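Local coordinates for FMN-dependent NADH-azoreductase 1 (Bacillus anthracis, PDB 3U7I), which catalyses the NADH-dependent reductive cleavage of azo bonds in aromatic azo compounds, using FMN as its cofactor, and probably also reduces quinones, at the interface of chains A and B. Sequence-based numbering; all coordinates share one arbitrary frame. Chains: chain A/B, FMN-dependent NADH-azoreductase 1.

The three contacts sample one two-fold symmetric interface of the homodimer, so each has a twin with the chains exchanged. Contact 1 and contact 3 lie close together, their C-alpha centres about 11 Å apart, and share B:Lys114 of helix 111-120. Contact 2 stands further out, its C-alpha centre about 18 Å from that of contact 1 and about 19 Å from that of contact 3. There helix 59-68 and the residues before it meet the 14-15 loop of the other chain; the same loop regions recur, chains exchanged, in contact 1. Polar and apolar contacts near the two-fold axis are joined by a more distant helix-to-loop contact.

Contact 1: the interface of chains A and B. Residues chain A 14, 50, 110-112; chain B 56-57, 111, 114-115.
The selenium of B:Met56 rests against A:Tyr50 and A:Lys112 at the apolar centre of this dimer contact. The selenomethionine is extended as far as SE, its CG anti to the backbone N (chi1 177°), then bends (chi3 75°) to place the CE methyl near A:Tyr50 CD1 and CE1. SE itself comes 3.9 Å from A:Tyr50 CE1. The methylenes of A:Lys112 cross the selenomethionine at about a right angle, CG lying 4.0 Å from B:Met56 SE. CG of A:Lys112 also covers one face of the tyrosine ring near its rim, while CA of A:Pro14 lies over the rim of the opposite face, so the phenol is held between two residues of its own chain. Further out, A:Tyr50 OH is 2.6 Å from water 1, which in turn contacts the carbonyl O of B:Ile57. At the polar rim A:Ser111 OG donates a 2.7 Å hydrogen bond to OD1 of B:Asp115, arriving on the syn side but 26° out of the carboxylate plane. Water 3 joins the same hydroxyl to OD2. Water 2 links A:Ser111 N with the terminal amino group NZ of B:Lys114. In the flavodoxin-like fold, A:Ser111 begins helix 111-120, B:Asp115 belongs to the partner's copy, and B:Met56 lies in the loop ahead of helix 59-68.

Contact 2: the interface of chains A and B. Residues chain A 57-59, 62, 66; chain B 14-15.
B:Lys15 and A:Glu66 meet end to end, while A:Leu62 crosses the lysine chain obliquely on the way. The lysine is extended beyond CG, which sits anti to the carbonyl carbon (chi1 -67°), and this shape carries its terminal amino group along helix 59-68 of the other subunit. In a salt bridge and hydrogen bond of 2.6 Å, B:Lys15 NZ donates to A:Glu66 OE2, which accepts through its syn lone pair, on the side of the other carboxylate oxygen. The glutamate is poorly ordered, so this terminal pairing is less certain than the packing beneath it. That packing is aliphatic: CD1 of A:Leu62 touches CG of B:Lys15 at 3.7 Å and also approaches the lysine CE, so one methyl supports two points of the chain. The same methyl meets CB of B:Pro14 at 3.9 Å, bridging the two loop residues. On the proline's other flank, the carbonyl O of A:Ile57 faces its CB and CG. A:Lys59, also extended beyond CG, runs past the backbone of the 14-15 loop, with CG by the carbonyl O of B:Pro14 and CE 3.4 Å from the carbonyl O of B:Lys15. The contact thus lays a loop of one subunit along one side of helix 59-68 of the other. At the start of that helix, water 4 lies 2.9 Å from the backbone N of A:Lys59 and 2.6 Å from the carbonyl O of B:Pro14.

Contact 3: the interface of chains A and B. Residues chain A 107-109, 114, 165, 169; chain B 107-109, 114, 169.
A:Asn108 and B:Asn108 meet from extended backbones, each following a Phe107 with positive phi. Their side chains face each other head-on and pair as a reciprocal amide couple across the two-fold axis, the amide planes turned 29° apart. A:Asn108 ND2 donates to B:Asn108 OD1 at 3.0 Å, and the return bond from B:Asn108 ND2 to A:Asn108 OD1 is 3.2 Å. The return donor lies in the carbonyl plane on a lone pair and the first is tilted modestly, by 18°, from its acceptor's plane, so the couple is nearly symmetric. Each OD1 also accepts the backbone N of its own Ile109, 2.8 Å from A:Ile109 N to A:Asn108 OD1, so two donors grip each oxygen and help fix the amide's rotation. The amide nitrogens in turn lie over tyrosine rings. With CG anti to the backbone N (chi1 177°), B:Tyr169 turns a ring face toward A:Asn108, whose ND2 stands 3.4 Å above the B:Tyr169 ring plane, over its centre; B:Asn108 ND2 sits nearer the rim of A:Tyr169. A:Tyr165 brings CD2 to the edge of the B:Tyr169 ring, 3.7 Å from B:Tyr169 CD1. The A:Lys114 chain runs antiparallel alongside B:Asn108, its CE 3.7 Å from B:Asn108 CB. Together these residues join matching loops of the two subunits at the centre of the homodimer interface, pairing them through polar groups bordered by aromatic rings.

Contact 1: the interface of chains A and B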
ATOM      1  N   PRO A  14       1.005  13.923  -2.151  1.00 16.15           N
ATOM      2  CA  PRO A  14      -0.296  14.546  -1.904  1.00 14.49           C
ATOM      3  C   PRO A  14      -0.298  16.068  -2.134  1.00 19.47           C
ATOM      4  O   PRO A  14      -1.353  16.633  -2.455  1.00 20.06           O
ATOM      5  CB  PRO A  14      -0.558  14.202  -0.436  1.00 14.04           C
ATOM      6  CG  PRO A  14       0.165  12.923  -0.228  1.00 13.39           C
ATOM      7  CD  PRO A  14       1.430  13.077  -1.020  1.00 16.03           C
ATOM      8  N   TYR A  50      -2.380  12.586  -6.976  1.00 15.62           N
ATOM      9  CA  TYR A  50      -3.235  13.261  -6.013  1.00 15.83           C
ATOM     10  C   TYR A  50      -3.955  14.459  -6.616  1.00 16.99           C
ATOM     11  O   TYR A  50      -4.502  15.296  -5.895  1.00 18.17           O
ATOM     12  CB  TYR A  50      -2.443  13.637  -4.767  1.00 17.15           C
ATOM     13  CG  TYR A  50      -2.199  12.432  -3.892  1.00 19.66           C
ATOM     14  CD1 TYR A  50      -3.061  12.132  -2.840  1.00 19.92           C
ATOM     15  CD2 TYR A  50      -1.132  11.564  -4.140  1.00 19.19           C
ATOM     16  CE1 TYR A  50      -2.853  11.013  -2.037  1.00 18.89           C
ATOM     17  CE2 TYR A  50      -0.921  10.437  -3.339  1.00 18.22           C
ATOM     18  CZ  TYR A  50      -1.784  10.175  -2.290  1.00 16.16           C
ATOM     19  OH  TYR A  50      -1.591   9.074  -1.496  1.00 15.54           O
ATOM     20  N   PRO A 110       2.486   5.438  -0.962  1.00 14.56           N
ATOM     21  CA  PRO A 110       1.247   6.182  -0.740  1.00 16.08           C
ATOM     22  C   PRO A 110       0.047   5.421  -1.297  1.00 15.70           C
ATOM     23  O   PRO A 110       0.185   4.715  -2.299  1.00 14.29           O
ATOM     24  CB  PRO A 110       1.474   7.474  -1.537  1.00 17.20           C
ATOM     25  CG  PRO A 110       2.962   7.640  -1.548  1.00 15.18           C
ATOM     26  CD  PRO A 110       3.488   6.241  -1.684  1.00 16.20           C
ATOM     27  N   SER A 111      -1.113   5.574  -0.665  1.00 15.50           N
ATOM     28  CA  SER A 111      -2.306   4.836  -1.088  1.00 16.28           C
ATOM     29  C   SER A 111      -2.665   5.047  -2.573  1.00 15.16           C
ATOM     30  O   SER A 111      -3.076   4.102  -3.257  1.00 16.81           O
ATOM     31  CB  SER A 111      -3.496   5.129  -0.166  1.00 15.41           C
ATOM     32  OG  SER A 111      -3.901   6.479  -0.265  1.00 17.84           O
ATOM     33  N   LYS A 112      -2.510   6.266  -3.080  1.00 11.05           N
ATOM     34  CA  LYS A 112      -2.775   6.512  -4.502  1.00 11.55           C
ATOM     35  C   LYS A 112      -1.745   5.860  -5.429  1.00 15.63           C
ATOM     36  O   LYS A 112      -2.052   5.595  -6.602  1.00 13.34           O
ATOM     37  CB  LYS A 112      -2.915   8.013  -4.819  1.00 12.93           C
ATOM     38  CG  LYS A 112      -4.177   8.683  -4.258  1.00 15.14           C
ATOM     39  CD  LYS A 112      -5.460   7.894  -4.555  1.00 14.26           C
ATOM     40  CE  LYS A 112      -5.791   7.812  -6.045  1.00 16.89           C
ATOM     41  NZ  LYS A 112      -7.128   7.151  -6.301  1.00 15.83           N
TER
HETATM   42  N   MSE B  56      -8.206   9.865   3.633  1.00 20.49           N
HETATM   43  CA  MSE B  56      -6.919   9.733   2.987  1.00 19.38           C
HETATM   44  C   MSE B  56      -6.052  10.940   3.358  1.00 25.36           C
HETATM   45  O   MSE B  56      -6.566  12.056   3.453  1.00 28.89           O
HETATM   46  CB  MSE B  56      -7.161   9.726   1.478  1.00 16.36           C
HETATM   47  CG  MSE B  56      -5.935   9.664   0.651  1.00 16.37           C
HETATM   48 SE   MSE B  56      -6.467   9.893  -1.183  0.67 29.04          SE
HETATM   49  CE  MSE B  56      -6.829  11.820  -1.172  1.00 28.30           C
ATOM     50  N   ILE B  57      -4.746  10.738   3.561  1.00 22.50           N
ATOM     51  CA  ILE B  57      -3.831  11.882   3.697  1.00 21.42           C
ATOM     52  C   ILE B  57      -3.776  12.689   2.386  1.00 21.04           C
ATOM     53  O   ILE B  57      -3.229  12.224   1.373  1.00 23.69           O
ATOM     54  CB  ILE B  57      -2.380  11.462   4.098  1.00 19.38           C
ATOM     55  CG1 ILE B  57      -2.340  10.814   5.487  1.00 18.70           C
ATOM     56  CG2 ILE B  57      -1.437  12.671   4.074  1.00 19.63           C
ATOM     57  CD1 ILE B  57      -0.968  10.219   5.846  1.00 16.67           C
ATOM     58  N   SER B 111      -5.264  -0.274  -1.170  1.00 19.12           N
ATOM     59  CA  SER B 111      -5.054   1.162  -0.972  1.00 17.40           C
ATOM     60  C   SER B 111      -5.780   1.706   0.258  1.00 14.93           C
ATOM     61  O   SER B 111      -5.218   2.508   1.005  1.00 13.83           O
ATOM     62  CB  SER B 111      -5.462   1.948  -2.212  1.00 15.78           C
ATOM     63  OG  SER B 111      -6.804   1.679  -2.559  1.00 18.11           O
ATOM     64  N   LYS B 114      -3.960   1.014   3.460  1.00 15.49           N
ATOM     65  CA  LYS B 114      -2.915   2.019   3.665  1.00 14.29           C
ATOM     66  C   LYS B 114      -3.501   3.286   4.294  1.00 15.47           C
ATOM     67  O   LYS B 114      -2.938   3.808   5.255  1.00 15.85           O
ATOM     68  CB  LYS B 114      -2.183   2.355   2.359  1.00 12.34           C
ATOM     69  CG  LYS B 114      -1.033   3.354   2.541  1.00 11.98           C
ATOM     70  CD  LYS B 114      -0.159   2.986   3.748  1.00 13.73           C
ATOM     71  CE  LYS B 114       1.185   3.746   3.782  1.00 13.03           C
ATOM     72  NZ  LYS B 114       1.061   5.229   3.729  1.00 12.57           N
ATOM     73  N   ASP B 115      -4.627   3.777   3.766  1.00 16.27           N
ATOM     74  CA  ASP B 115      -5.300   4.934   4.358  1.00 13.65           C
ATOM     75  C   ASP B 115      -5.640   4.663   5.821  1.00 14.69           C
ATOM     76  O   ASP B 115      -5.517   5.552   6.672  1.00 17.19           O
ATOM     77  CB  ASP B 115      -6.596   5.272   3.623  1.00 12.79           C
ATOM     78  CG  ASP B 115      -6.354   5.874   2.268  1.00 15.94           C
ATOM     79  OD1 ASP B 115      -5.244   6.392   2.035  1.00 16.71           O
ATOM     80  OD2 ASP B 115      -7.288   5.847   1.445  1.00 17.23           O
TER
HETATM   81  O   HOH W   1      -2.209   9.574   0.952  1.00 13.89           O
HETATM   82  O   HOH W   2      -0.685   6.938   2.094  1.00 16.63           O
HETATM   83  O   HOH W   3      -6.768   6.431  -0.942  1.00 25.11           O

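Contact 2: the interface of chains A and B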
ATOM      1  N   ILE A  57      -9.520   0.290  -7.252  1.00 20.69           N
ATOM      2  CA  ILE A  57     -10.367  -0.891  -7.418  1.00 20.23           C
ATOM      3  C   ILE A  57     -11.490  -0.888  -6.383  1.00 20.67           C
ATOM      4  O   ILE A  57     -11.248  -0.987  -5.177  1.00 19.74           O
ATOM      5  CB  ILE A  57      -9.564  -2.204  -7.325  1.00 21.43           C
ATOM      6  CG1 ILE A  57      -8.537  -2.284  -8.458  1.00 22.35           C
ATOM      7  CG2 ILE A  57     -10.498  -3.407  -7.387  1.00 20.35           C
ATOM      8  CD1 ILE A  57      -7.607  -3.464  -8.330  1.00 20.95           C
ATOM      9  N   ASP A  58     -12.719  -0.753  -6.870  1.00 21.40           N
ATOM     10  CA  ASP A  58     -13.905  -0.787  -6.020  1.00 22.52           C
ATOM     11  C   ASP A  58     -14.921  -1.771  -6.600  1.00 22.66           C
ATOM     12  O   ASP A  58     -14.609  -2.488  -7.554  1.00 21.85           O
ATOM     13  CB  ASP A  58     -14.511   0.623  -5.829  1.00 23.13           C
ATOM     14  CG  ASP A  58     -14.987   1.265  -7.138  1.00 26.89           C
ATOM     15  OD1 ASP A  58     -15.060   0.579  -8.178  1.00 27.21           O
ATOM     16  OD2 ASP A  58     -15.308   2.473  -7.127  1.00 28.99           O
ATOM     17  N   LYS A  59     -16.119  -1.807  -6.019  1.00 21.31           N
ATOM     18  CA  LYS A  59     -17.204  -2.681  -6.477  1.00 25.47           C
ATOM     19  C   LYS A  59     -17.494  -2.536  -7.975  1.00 24.28           C
ATOM     20  O   LYS A  59     -17.759  -3.526  -8.656  1.00 26.46           O
ATOM     21  CB  LYS A  59     -18.486  -2.397  -5.685  1.00 31.76           C
ATOM     22  CG  LYS A  59     -18.487  -2.932  -4.263  1.00 39.36           C
ATOM     23  CD  LYS A  59     -19.731  -2.493  -3.489  1.00 43.93           C
ATOM     24  CE  LYS A  59     -19.930  -3.346  -2.235  1.00 48.73           C
ATOM     25  NZ  LYS A  59     -20.924  -2.775  -1.272  1.00 52.90           N
ATOM     26  N   LEU A  62     -14.581  -4.022 -10.147  1.00 20.95           N
ATOM     27  CA  LEU A  62     -14.597  -5.481 -10.092  1.00 19.92           C
ATOM     28  C   LEU A  62     -15.740  -6.031 -10.948  1.00 25.17           C
ATOM     29  O   LEU A  62     -15.563  -6.997 -11.689  1.00 30.40           O
ATOM     30  CB  LEU A  62     -14.676  -5.976  -8.639  1.00 20.19           C
ATOM     31  CG  LEU A  62     -13.422  -5.704  -7.792  1.00 18.95           C
ATOM     32  CD1 LEU A  62     -13.675  -5.989  -6.302  1.00 19.24           C
ATOM     33  CD2 LEU A  62     -12.212  -6.484  -8.319  1.00 19.11           C
ATOM     34  N   GLU A  66     -15.317  -8.498 -14.250  1.00 35.07           N
ATOM     35  CA  GLU A  66     -16.057  -9.752 -14.366  1.00 39.31           C
ATOM     36  C   GLU A  66     -16.827  -9.799 -15.684  1.00 37.93           C
ATOM     37  O   GLU A  66     -16.744 -10.782 -16.415  1.00 39.14           O
ATOM     38  CB  GLU A  66     -17.015  -9.934 -13.188  1.00 44.42           C
ATOM     39  CG  GLU A  66     -16.313 -10.117 -11.851  1.00 50.61           C
ATOM     40  CD  GLU A  66     -17.275 -10.082 -10.676  1.00 55.51           C
ATOM     41  OE1 GLU A  66     -18.487 -10.301 -10.902  1.00 61.20           O
ATOM     42  OE2 GLU A  66     -16.819  -9.831  -9.534  1.00 52.38           O
TER
ATOM     43  N   PRO B  14     -12.885  -4.571  -1.113  1.00 18.82           N
ATOM     44  CA  PRO B  14     -13.679  -3.620  -1.904  1.00 20.56           C
ATOM     45  C   PRO B  14     -15.167  -4.003  -2.048  1.00 24.81           C
ATOM     46  O   PRO B  14     -16.010  -3.124  -2.238  1.00 27.02           O
ATOM     47  CB  PRO B  14     -12.980  -3.644  -3.274  1.00 21.82           C
ATOM     48  CG  PRO B  14     -11.550  -3.992  -2.951  1.00 20.55           C
ATOM     49  CD  PRO B  14     -11.635  -4.961  -1.791  1.00 17.60           C
ATOM     50  N   LYS B  15     -15.491  -5.292  -1.970  1.00 22.89           N
ATOM     51  CA  LYS B  15     -16.881  -5.721  -2.111  1.00 26.76           C
ATOM     52  C   LYS B  15     -17.625  -5.738  -0.775  1.00 31.18           C
ATOM     53  O   LYS B  15     -18.801  -6.113  -0.715  1.00 31.33           O
ATOM     54  CB  LYS B  15     -16.967  -7.096  -2.772  1.00 26.71           C
ATOM     55  CG  LYS B  15     -16.526  -7.136  -4.224  1.00 24.53           C
ATOM     56  CD  LYS B  15     -17.067  -8.383  -4.869  1.00 29.66           C
ATOM     57  CE  LYS B  15     -16.576  -8.532  -6.280  1.00 37.85           C
ATOM     58  NZ  LYS B  15     -17.405  -9.536  -7.004  1.00 42.98           N
TER
HETATM   59  O   HOH W   4     -16.131  -0.772  -3.313  1.00 24.63           O

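Contact 3: the interface of chains A and B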
ATOM      1  N   PHE A 107       6.044   3.834   6.161  1.00 13.92           N
ATOM      2  CA  PHE A 107       6.833   2.676   5.699  1.00 13.40           C
ATOM      3  C   PHE A 107       6.292   1.876   4.503  1.00 14.11           C
ATOM      4  O   PHE A 107       6.550   0.685   4.397  1.00 14.52           O
ATOM      5  CB  PHE A 107       7.131   1.747   6.876  1.00 14.14           C
ATOM      6  CG  PHE A 107       7.699   2.467   8.066  1.00 15.45           C
ATOM      7  CD1 PHE A 107       9.014   2.907   8.061  1.00 14.36           C
ATOM      8  CD2 PHE A 107       6.907   2.730   9.180  1.00 16.44           C
ATOM      9  CE1 PHE A 107       9.539   3.582   9.146  1.00 16.94           C
ATOM     10  CE2 PHE A 107       7.425   3.412  10.276  1.00 17.35           C
ATOM     11  CZ  PHE A 107       8.743   3.836  10.261  1.00 17.60           C
ATOM     12  N   ASN A 108       5.564   2.538   3.603  1.00 13.81           N
ATOM     13  CA  ASN A 108       5.009   1.875   2.426  1.00 15.36           C
ATOM     14  C   ASN A 108       4.669   2.937   1.388  1.00 18.20           C
ATOM     15  O   ASN A 108       4.733   4.134   1.682  1.00 18.79           O
ATOM     16  CB  ASN A 108       3.759   1.057   2.809  1.00 15.86           C
ATOM     17  CG  ASN A 108       3.517  -0.145   1.890  1.00 16.64           C
ATOM     18  OD1 ASN A 108       4.005  -0.201   0.754  1.00 17.89           O
ATOM     19  ND2 ASN A 108       2.741  -1.111   2.381  1.00 17.26           N
ATOM     20  N   ILE A 109       4.328   2.508   0.173  1.00 18.39           N
ATOM     21  CA  ILE A 109       3.918   3.445  -0.869  1.00 17.53           C
ATOM     22  C   ILE A 109       2.644   4.202  -0.467  1.00 14.43           C
ATOM     23  O   ILE A 109       1.826   3.693   0.299  1.00 15.91           O
ATOM     24  CB  ILE A 109       3.701   2.733  -2.229  1.00 15.21           C
ATOM     25  CG1 ILE A 109       2.650   1.621  -2.094  1.00 15.23           C
ATOM     26  CG2 ILE A 109       5.022   2.184  -2.767  1.00 16.25           C
ATOM     27  CD1 ILE A 109       2.242   1.001  -3.417  1.00 16.89           C
ATOM     28  N   LYS A 114      -0.500   2.819  -4.786  1.00 10.43           N
ATOM     29  CA  LYS A 114      -1.094   1.481  -4.901  1.00 10.67           C
ATOM     30  C   LYS A 114      -2.218   1.436  -5.946  1.00 12.71           C
ATOM     31  O   LYS A 114      -2.277   0.496  -6.736  1.00 14.29           O
ATOM     32  CB  LYS A 114      -1.625   0.970  -3.558  1.00 11.72           C
ATOM     33  CG  LYS A 114      -2.264  -0.426  -3.640  1.00 12.91           C
ATOM     34  CD  LYS A 114      -1.255  -1.496  -4.095  1.00 11.80           C
ATOM     35  CE  LYS A 114      -1.768  -2.923  -3.869  1.00 14.13           C
ATOM     36  NZ  LYS A 114      -3.084  -3.244  -4.494  1.00 11.98           N
ATOM     37  N   TYR A 165       9.355  -0.745   2.974  1.00 15.49           N
ATOM     38  CA  TYR A 165       8.524  -1.508   2.038  1.00 15.67           C
ATOM     39  C   TYR A 165       8.122  -0.770   0.780  1.00 16.62           C
ATOM     40  O   TYR A 165       7.723  -1.404  -0.203  1.00 16.29           O
ATOM     41  CB  TYR A 165       7.305  -2.090   2.732  1.00 14.49           C
ATOM     42  CG  TYR A 165       7.700  -3.107   3.768  1.00 14.25           C
ATOM     43  CD1 TYR A 165       8.253  -4.327   3.401  1.00 13.79           C
ATOM     44  CD2 TYR A 165       7.548  -2.835   5.118  1.00 16.10           C
ATOM     45  CE1 TYR A 165       8.633  -5.260   4.360  1.00 16.30           C
ATOM     46  CE2 TYR A 165       7.920  -3.752   6.077  1.00 19.30           C
ATOM     47  CZ  TYR A 165       8.456  -4.963   5.695  1.00 19.15           C
ATOM     48  OH  TYR A 165       8.809  -5.859   6.670  1.00 20.88           O
ATOM     49  N   TYR A 169       8.906  -2.950  -2.305  1.00 12.99           N
ATOM     50  CA  TYR A 169       7.771  -3.249  -3.169  1.00 14.21           C
ATOM     51  C   TYR A 169       7.997  -2.745  -4.596  1.00 15.38           C
ATOM     52  O   TYR A 169       7.867  -3.510  -5.557  1.00 12.38           O
ATOM     53  CB  TYR A 169       6.481  -2.664  -2.606  1.00 17.32           C
ATOM     54  CG  TYR A 169       5.268  -2.847  -3.507  1.00 17.25           C
ATOM     55  CD1 TYR A 169       4.602  -4.068  -3.573  1.00 20.75           C
ATOM     56  CD2 TYR A 169       4.790  -1.800  -4.288  1.00 16.79           C
ATOM     57  CE1 TYR A 169       3.487  -4.235  -4.392  1.00 19.31           C
ATOM     58  CE2 TYR A 169       3.680  -1.957  -5.104  1.00 17.80           C
ATOM     59  CZ  TYR A 169       3.030  -3.172  -5.155  1.00 16.82           C
ATOM     60  OH  TYR A 169       1.923  -3.326  -5.976  1.00 15.58           O
TER
ATOM     61  N   PHE B 107       0.294  -7.794  -4.685  1.00 17.11           N
ATOM     62  CA  PHE B 107       1.359  -8.062  -3.716  1.00 16.85           C
ATOM     63  C   PHE B 107       1.526  -7.035  -2.606  1.00 17.25           C
ATOM     64  O   PHE B 107       2.619  -6.916  -2.044  1.00 18.35           O
ATOM     65  CB  PHE B 107       2.698  -8.279  -4.428  1.00 17.54           C
ATOM     66  CG  PHE B 107       2.641  -9.319  -5.511  1.00 19.62           C
ATOM     67  CD1 PHE B 107       2.721 -10.664  -5.203  1.00 19.74           C
ATOM     68  CD2 PHE B 107       2.497  -8.945  -6.839  1.00 19.25           C
ATOM     69  CE1 PHE B 107       2.666 -11.624  -6.199  1.00 23.46           C
ATOM     70  CE2 PHE B 107       2.438  -9.893  -7.842  1.00 22.51           C
ATOM     71  CZ  PHE B 107       2.527 -11.237  -7.526  1.00 24.20           C
ATOM     72  N   ASN B 108       0.464  -6.293  -2.295  1.00 16.58           N
ATOM     73  CA  ASN B 108       0.509  -5.307  -1.203  1.00 17.27           C
ATOM     74  C   ASN B 108      -0.878  -5.147  -0.606  1.00 19.05           C
ATOM     75  O   ASN B 108      -1.855  -5.666  -1.153  1.00 20.74           O
ATOM     76  CB  ASN B 108       1.019  -3.943  -1.704  1.00 12.30           C
ATOM     77  CG  ASN B 108       1.879  -3.201  -0.672  1.00 13.37           C
ATOM     78  OD1 ASN B 108       1.669  -3.303   0.550  1.00 14.27           O
ATOM     79  ND2 ASN B 108       2.853  -2.432  -1.171  1.00 12.15           N
ATOM     80  N   ILE B 109      -0.967  -4.431   0.510  1.00 17.94           N
ATOM     81  CA  ILE B 109      -2.253  -4.167   1.133  1.00 16.24           C
ATOM     82  C   ILE B 109      -3.117  -3.298   0.209  1.00 17.33           C
ATOM     83  O   ILE B 109      -2.587  -2.485  -0.561  1.00 16.85           O
ATOM     84  CB  ILE B 109      -2.084  -3.483   2.507  1.00 16.08           C
ATOM     85  CG1 ILE B 109      -1.419  -2.100   2.354  1.00 15.36           C
ATOM     86  CG2 ILE B 109      -1.279  -4.388   3.445  1.00 16.86           C
ATOM     87  CD1 ILE B 109      -1.353  -1.295   3.643  1.00 15.72           C
ATOM     88  N   LYS B 114      -3.960   1.014   3.460  1.00 15.49           N
ATOM     89  CA  LYS B 114      -2.915   2.019   3.665  1.00 14.29           C
ATOM     90  C   LYS B 114      -3.501   3.286   4.294  1.00 15.47           C
ATOM     91  O   LYS B 114      -2.938   3.808   5.255  1.00 15.85           O
ATOM     92  CB  LYS B 114      -2.183   2.355   2.359  1.00 12.34           C
ATOM     93  CG  LYS B 114      -1.033   3.354   2.541  1.00 11.98           C
ATOM     94  CD  LYS B 114      -0.159   2.986   3.748  1.00 13.73           C
ATOM     95  CE  LYS B 114       1.185   3.746   3.782  1.00 13.03           C
ATOM     96  NZ  LYS B 114       1.061   5.229   3.729  1.00 12.57           N
ATOM     97  N   TYR B 169       4.396  -6.293   5.527  1.00 13.35           N
ATOM     98  CA  TYR B 169       4.109  -4.963   6.039  1.00 13.93           C
ATOM     99  C   TYR B 169       3.223  -5.019   7.278  1.00 15.44           C
ATOM    100  O   TYR B 169       3.562  -4.437   8.312  1.00 17.11           O
ATOM    101  CB  TYR B 169       3.454  -4.115   4.958  1.00 15.23           C
ATOM    102  CG  TYR B 169       3.053  -2.737   5.409  1.00 13.73           C
ATOM    103  CD1 TYR B 169       4.001  -1.736   5.564  1.00 16.02           C
ATOM    104  CD2 TYR B 169       1.726  -2.432   5.672  1.00 14.92           C
ATOM    105  CE1 TYR B 169       3.641  -0.468   5.967  1.00 16.61           C
ATOM    106  CE2 TYR B 169       1.353  -1.166   6.079  1.00 14.66           C
ATOM    107  CZ  TYR B 169       2.310  -0.183   6.226  1.00 15.73           C
ATOM    108  OH  TYR B 169       1.946   1.092   6.619  1.00 14.77           O
TER